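Local coordinates for SAG family member (Sag19) (Eimeria tenella, PDB 6ZZB), which is a surface antigen of the coccidian parasite with a fold of the CAP protein type, though its molecular role is not established, at residues 144-149 and 178-183; 151-156 and 169-174. All coordinates share one frame; numbering follows the deposited sequence.

Interaction 1 (144-149 and 178-183)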
loop_
_atom_site.group_PDB
_atom_site.type_symbol
_atom_site.label_atom_id
_atom_site.label_comp_id
_atom_site.label_asym_id
_atom_site.label_seq_id
_atom_site.Cartn_x
_atom_site.Cartn_y
_atom_site.Cartn_z
ATOM N N ALA A 144 -3.936 8.308 -8.328
ATOM C CA ALA A 144 -5.282 7.797 -8.611
ATOM C C ALA A 144 -5.819 7.128 -7.345
ATOM O O ALA A 144 -7.021 7.284 -7.051
ATOM C CB ALA A 144 -5.286 6.859 -9.779
ATOM N N THR A 145 -5.013 6.344 -6.614
ATOM C CA THR A 145 -5.539 5.661 -5.411
ATOM C C THR A 145 -5.850 6.708 -4.364
ATOM O O THR A 145 -6.831 6.533 -3.596
ATOM C CB THR A 145 -4.585 4.559 -4.907
ATOM O OG1 THR A 145 -5.344 3.609 -4.156
ATOM C CG2 THR A 145 -3.434 5.059 -4.074
ATOM N N TYR A 146 -5.060 7.752 -4.273
ATOM C CA TYR A 146 -5.267 8.811 -3.282
ATOM C C TYR A 146 -6.619 9.473 -3.551
ATOM O O TYR A 146 -7.435 9.614 -2.611
ATOM C CB TYR A 146 -4.122 9.825 -3.345
ATOM C CG TYR A 146 -4.303 10.952 -2.371
ATOM C CD1 TYR A 146 -3.848 10.858 -1.064
ATOM C CD2 TYR A 146 -4.976 12.095 -2.749
ATOM C CE1 TYR A 146 -4.013 11.896 -0.166
ATOM C CE2 TYR A 146 -5.168 13.137 -1.850
ATOM C CZ TYR A 146 -4.694 13.029 -0.556
ATOM O OH TYR A 146 -4.891 14.068 0.322
ATOM N N THR A 147 -6.863 9.886 -4.782
ATOM C CA THR A 147 -8.103 10.636 -5.102
ATOM C C THR A 147 -9.280 9.713 -4.817
ATOM O O THR A 147 -10.245 10.127 -4.112
ATOM C CB THR A 147 -8.055 11.110 -6.547
ATOM O OG1 THR A 147 -6.990 12.064 -6.599
ATOM C CG2 THR A 147 -9.383 11.715 -6.985
ATOM N N ALA A 148 -9.266 8.506 -5.342
ATOM C CA ALA A 148 -10.374 7.543 -5.186
ATOM C C ALA A 148 -10.550 7.205 -3.703
ATOM O O ALA A 148 -11.702 7.087 -3.232
ATOM C CB ALA A 148 -10.184 6.320 -6.029
ATOM N N GLY A 149 -9.472 6.996 -2.970
ATOM C CA GLY A 149 -9.557 6.562 -1.569
ATOM C C GLY A 149 -10.043 7.689 -0.682
ATOM O O GLY A 149 -10.873 7.400 0.197
ATOM N N SER A 178 -8.065 2.136 2.069
ATOM C CA SER A 178 -6.969 1.521 2.853
ATOM C C SER A 178 -5.641 2.158 2.441
ATOM O O SER A 178 -4.844 2.559 3.267
ATOM C CB SER A 178 -6.989 0.051 2.672
ATOM O OG SER A 178 -5.905 -0.566 3.373
ATOM N N ASN A 179 -5.414 2.282 1.144
ATOM C CA ASN A 179 -4.155 2.864 0.628
ATOM C C ASN A 179 -3.972 4.273 1.175
ATOM O O ASN A 179 -2.850 4.614 1.586
ATOM C CB ASN A 179 -4.124 2.860 -0.889
ATOM C CG ASN A 179 -3.950 1.493 -1.508
ATOM O OD1 ASN A 179 -3.600 0.530 -0.824
ATOM N ND2 ASN A 179 -4.188 1.379 -2.819
ATOM N N VAL A 180 -5.021 5.088 1.208
ATOM C CA VAL A 180 -4.897 6.466 1.722
ATOM C C VAL A 180 -4.583 6.440 3.218
ATOM O O VAL A 180 -3.804 7.296 3.664
ATOM C CB VAL A 180 -6.194 7.249 1.446
ATOM C CG1 VAL A 180 -6.269 8.533 2.242
ATOM C CG2 VAL A 180 -6.309 7.480 -0.027
ATOM N N ALA A 181 -5.159 5.526 3.971
ATOM C CA ALA A 181 -4.846 5.419 5.414
ATOM C C ALA A 181 -3.352 5.185 5.603
ATOM O O ALA A 181 -2.761 5.853 6.435
ATOM C CB ALA A 181 -5.700 4.356 6.037
ATOM N N PHE A 182 -2.747 4.325 4.792
ATOM C CA PHE A 182 -1.290 4.076 4.938
ATOM C C PHE A 182 -0.518 5.297 4.470
ATOM O O PHE A 182 0.439 5.717 5.134
ATOM C CB PHE A 182 -0.856 2.851 4.140
ATOM C CG PHE A 182 -1.183 1.560 4.804
ATOM C CD1 PHE A 182 -0.294 0.996 5.706
ATOM C CD2 PHE A 182 -2.383 0.918 4.562
ATOM C CE1 PHE A 182 -0.590 -0.201 6.322
ATOM C CE2 PHE A 182 -2.687 -0.273 5.202
ATOM C CZ PHE A 182 -1.802 -0.814 6.115
ATOM N N LEU A 183 -0.899 5.880 3.352
ATOM C CA LEU A 183 -0.182 7.034 2.780
ATOM C C LEU A 183 -0.148 8.182 3.789
ATOM O O LEU A 183 0.860 8.908 3.833
ATOM C CB LEU A 183 -0.849 7.523 1.497
ATOM C CG LEU A 183 -0.614 6.659 0.269
ATOM C CD1 LEU A 183 -1.608 6.986 -0.823
ATOM C CD2 LEU A 183 0.806 6.844 -0.242
#
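N179 and T145 open the contact between helices 175-183 and 138-155, whose local axes pass 8.4 Å apart at a signed angle of -109°. The two side chains cross at about a right angle, and N179 ND2 donates to T145 OG1 over 2.8 Å, a nearly straight bond (168° at the hydrogen) with the hydroxyl oxygen close to the plane of the amide. T145 swings OG1 anti to its own backbone N (chi1 -156°), which carries the oxygen across to the asparagine and leaves the methyl CG2 between backbone N and carbonyl carbon, packed against N179 CB at 3.9 Å. N176 ND2 binds the same hydroxyl oxygen, so two amide groups converge on OG1, while N179 OD1 takes the backbone N-H of V127 from strand 126-131.

One residue on, V180 fills the heart of the crossing with a single methyl. Its CG2 rests 3.5 Å from Y146 O and 3.7 Å from G149 CA; because G149 has no side chain, this methyl can settle directly on the backbone of helix 138-155. The same CG2 also approaches Y146 CD1 at 4.3 Å, oblique to the ring.

L183 closes the contact a turn later, where CD1 meets T145 CG2 at 4.2 Å and lies at the edge of the Y146 ring, near its plane. L183 also touches L126 of strand 126-131 and I57 of helix 50-61, which ties the helix pair to both, and I142 of helix 138-155.

The chemistry is thus divided: one flank is polar, and in the remainder methyl groups pack on backbone and ring. With a partner at each end, the buried amide of N179 is fixed in its rotation and ties the helix crossing to strand 126-131.

Interaction 2 (151-156 and 169-174). With SO4 (sulfate ion), chain B.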
loop_
_atom_site.group_PDB
_atom_site.type_symbol
_atom_site.label_atom_id
_atom_site.label_comp_id
_atom_site.label_asym_id
_atom_site.label_seq_id
_atom_site.Cartn_x
_atom_site.Cartn_y
_atom_site.Cartn_z
ATOM N N ASP A 151 -11.929 10.179 -1.674
ATOM C CA ASP A 151 -13.370 10.334 -2.026
ATOM C C ASP A 151 -14.152 9.272 -1.269
ATOM O O ASP A 151 -15.226 9.559 -0.734
ATOM C CB ASP A 151 -13.552 10.257 -3.525
ATOM C CG ASP A 151 -13.103 11.509 -4.233
ATOM O OD1 ASP A 151 -12.941 12.529 -3.579
ATOM O OD2 ASP A 151 -12.938 11.398 -5.472
ATOM N N HIS A 152 -13.707 8.033 -1.247
ATOM C CA HIS A 152 -14.428 6.946 -0.557
ATOM C C HIS A 152 -14.538 7.282 0.927
ATOM O O HIS A 152 -15.621 7.079 1.498
ATOM C CB HIS A 152 -13.728 5.604 -0.766
ATOM C CG HIS A 152 -14.595 4.459 -0.408
ATOM N ND1 HIS A 152 -15.686 4.119 -1.164
ATOM C CD2 HIS A 152 -14.562 3.618 0.634
ATOM C CE1 HIS A 152 -16.253 3.045 -0.621
ATOM N NE2 HIS A 152 -15.597 2.723 0.480
ATOM N N LEU A 153 -13.486 7.786 1.555
ATOM C CA LEU A 153 -13.543 8.148 2.990
ATOM C C LEU A 153 -14.534 9.294 3.189
ATOM O O LEU A 153 -15.356 9.242 4.127
ATOM C CB LEU A 153 -12.149 8.544 3.463
ATOM C CG LEU A 153 -11.225 7.356 3.667
ATOM C CD1 LEU A 153 -9.802 7.820 3.917
ATOM C CD2 LEU A 153 -11.709 6.492 4.810
ATOM N N LYS A 154 -14.490 10.298 2.341
ATOM C CA LYS A 154 -15.402 11.466 2.467
ATOM C C LYS A 154 -16.858 11.000 2.329
ATOM O O LYS A 154 -17.763 11.631 2.990
ATOM C CB LYS A 154 -15.050 12.499 1.414
ATOM C CG LYS A 154 -13.792 13.296 1.720
ATOM C CD LYS A 154 -13.413 14.213 0.581
ATOM C CE LYS A 154 -12.199 15.043 0.906
ATOM N NZ LYS A 154 -11.828 15.876 -0.264
ATOM N N GLN A 155 -17.116 10.007 1.508
ATOM C CA GLN A 155 -18.466 9.481 1.239
ATOM C C GLN A 155 -18.918 8.575 2.374
ATOM O O GLN A 155 -20.102 8.208 2.410
ATOM C CB GLN A 155 -18.438 8.736 -0.085
ATOM C CG GLN A 155 -18.295 9.706 -1.238
ATOM C CD GLN A 155 -17.650 9.105 -2.463
ATOM O OE1 GLN A 155 -17.496 7.894 -2.559
ATOM N NE2 GLN A 155 -17.348 9.962 -3.432
ATOM N N SER A 156 -17.991 8.152 3.221
ATOM C CA SER A 156 -18.213 7.196 4.335
ATOM C C SER A 156 -18.704 7.931 5.580
ATOM O O SER A 156 -18.311 9.059 5.795
ATOM C CB SER A 156 -16.926 6.438 4.642
ATOM O OG SER A 156 -17.048 5.650 5.835
ATOM N N ASN A 169 -13.987 -4.354 6.847
ATOM C CA ASN A 169 -15.257 -3.591 6.997
ATOM C C ASN A 169 -15.148 -2.233 6.313
ATOM O O ASN A 169 -14.034 -1.746 6.099
ATOM C CB ASN A 169 -15.621 -3.405 8.470
ATOM C CG ASN A 169 -15.977 -4.718 9.133
ATOM O OD1 ASN A 169 -16.532 -5.615 8.498
ATOM N ND2 ASN A 169 -15.679 -4.829 10.414
ATOM N N ALA A 170 -16.274 -1.596 6.011
ATOM C CA ALA A 170 -16.275 -0.229 5.461
ATOM C C ALA A 170 -15.678 0.728 6.482
ATOM O O ALA A 170 -15.869 0.580 7.701
ATOM C CB ALA A 170 -17.676 0.171 5.069
ATOM N N PRO A 171 -14.920 1.757 6.066
ATOM C CA PRO A 171 -14.604 2.012 4.657
ATOM C C PRO A 171 -13.296 1.379 4.151
ATOM O O PRO A 171 -13.032 1.509 2.957
ATOM C CB PRO A 171 -14.385 3.517 4.660
ATOM C CG PRO A 171 -13.761 3.801 6.002
ATOM C CD PRO A 171 -14.424 2.819 6.946
ATOM N N PHE A 172 -12.530 0.705 5.017
ATOM C CA PHE A 172 -11.142 0.285 4.676
ATOM C C PHE A 172 -11.116 -1.059 3.965
ATOM O O PHE A 172 -10.026 -1.489 3.559
ATOM C CB PHE A 172 -10.263 0.351 5.913
ATOM C CG PHE A 172 -10.097 1.754 6.418
ATOM C CD1 PHE A 172 -9.496 2.712 5.635
ATOM C CD2 PHE A 172 -10.610 2.139 7.655
ATOM C CE1 PHE A 172 -9.389 4.027 6.055
ATOM C CE2 PHE A 172 -10.511 3.457 8.069
ATOM C CZ PHE A 172 -9.881 4.395 7.288
ATOM N N ASN A 173 -12.268 -1.682 3.717
ATOM C CA ASN A 173 -12.393 -2.811 2.777
ATOM C C ASN A 173 -12.363 -2.307 1.333
ATOM O O ASN A 173 -12.284 -3.151 0.427
ATOM C CB ASN A 173 -13.663 -3.630 3.050
ATOM C CG ASN A 173 -14.941 -2.859 2.824
ATOM O OD1 ASN A 173 -14.962 -1.640 2.753
ATOM N ND2 ASN A 173 -16.059 -3.580 2.834
ATOM N N ASN A 174 -12.386 -1.009 1.113
ATOM C CA ASN A 174 -12.073 -0.405 -0.200
ATOM C C ASN A 174 -10.553 -0.236 -0.267
ATOM O O ASN A 174 -9.980 0.427 0.608
ATOM C CB ASN A 174 -12.842 0.908 -0.369
ATOM C CG ASN A 174 -12.501 1.653 -1.626
ATOM O OD1 ASN A 174 -11.401 2.184 -1.754
ATOM N ND2 ASN A 174 -13.442 1.718 -2.571
HETATM S S SO4 B . -19.974 3.516 5.618
HETATM O O1 SO4 B . -18.537 3.619 5.759
HETATM O O2 SO4 B . -20.498 2.739 6.706
HETATM O O3 SO4 B . -20.272 2.837 4.378
HETATM O O4 SO4 B . -20.583 4.827 5.602
HETATM O O HOH W 1 -16.386 0.619 2.007
#
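L153 sets its CD2 methyl against the junction of P171 and F172, and this apolar cluster is the inner part of the contact. CD2 lies 3.6 Å from P171 CG and equally near F172 CE1; the leucine crosses both side chains at about a right angle, meeting the phenylalanine ring obliquely. P171 itself, entered through a cis peptide bond, lays its CG over the centre of the F172 ring, and its CB packs on S156 OG at 3.6 Å, a hydroxyl that is hydrogen-bonded to F158 N. Y226 and F221 add to the surroundings of L153.

The second kind of contact is a stack. H152, with CG anti to its backbone N (chi1 -165°), reaches out tip to tip with N174, whose amide lies over one face of the imidazole with the two planes 21° apart. N174 ND2 stands 3.5 Å above the ring plane, over its centre, and N174 CB makes a CH-pi contact 3.7 Å from the centroid. The amide is held from its other atom, since OD1 caps the backbone N of A177. At the ring edge, H152 CD2 comes 3.5 Å from P171 O.

One polar link, a water, spans the two segments: in the plane of the imidazole, it sits 2.7 Å from H152 NE2 and donates to N173 OD1 at 2.8 Å. A sulfate, probably from the crystallisation liquor, lies beside S156 and A170 and is bound by the N157 backbone N-H; its unusually short bond to the serine hydroxyl is doubtful.

The whole is a helix-loop-helix connection: a type I beta turn, P171 to N174, delivers the N-cap asparagine of helix 175-183, and its amide stacks on the imidazole at the C-terminal end of helix 138-155.

In the fold
Helix 138-155 serves both contacts, its middle in interaction 1 and its C-terminal end in interaction 2, and helix 175-183 follows the same division, contributing its body to the first and its N-cap to the second. The seam is continuous: V180 CG1 touches L153 CD1 at 4.0 Å, and A181 CB meets F172 CE1 at 3.7 Å. Interaction 1 is wholly buried and settles its polar groups by direct protein bonds, whereas interaction 2, partly buried, combines an apolar cluster with an imidazole-amide stack and a water bridge, beside a sulfate probably from the crystallisation liquor. Interaction 1 touches the sheet through strand 126-131; both are consistent with helix packing in a CAP-type fold.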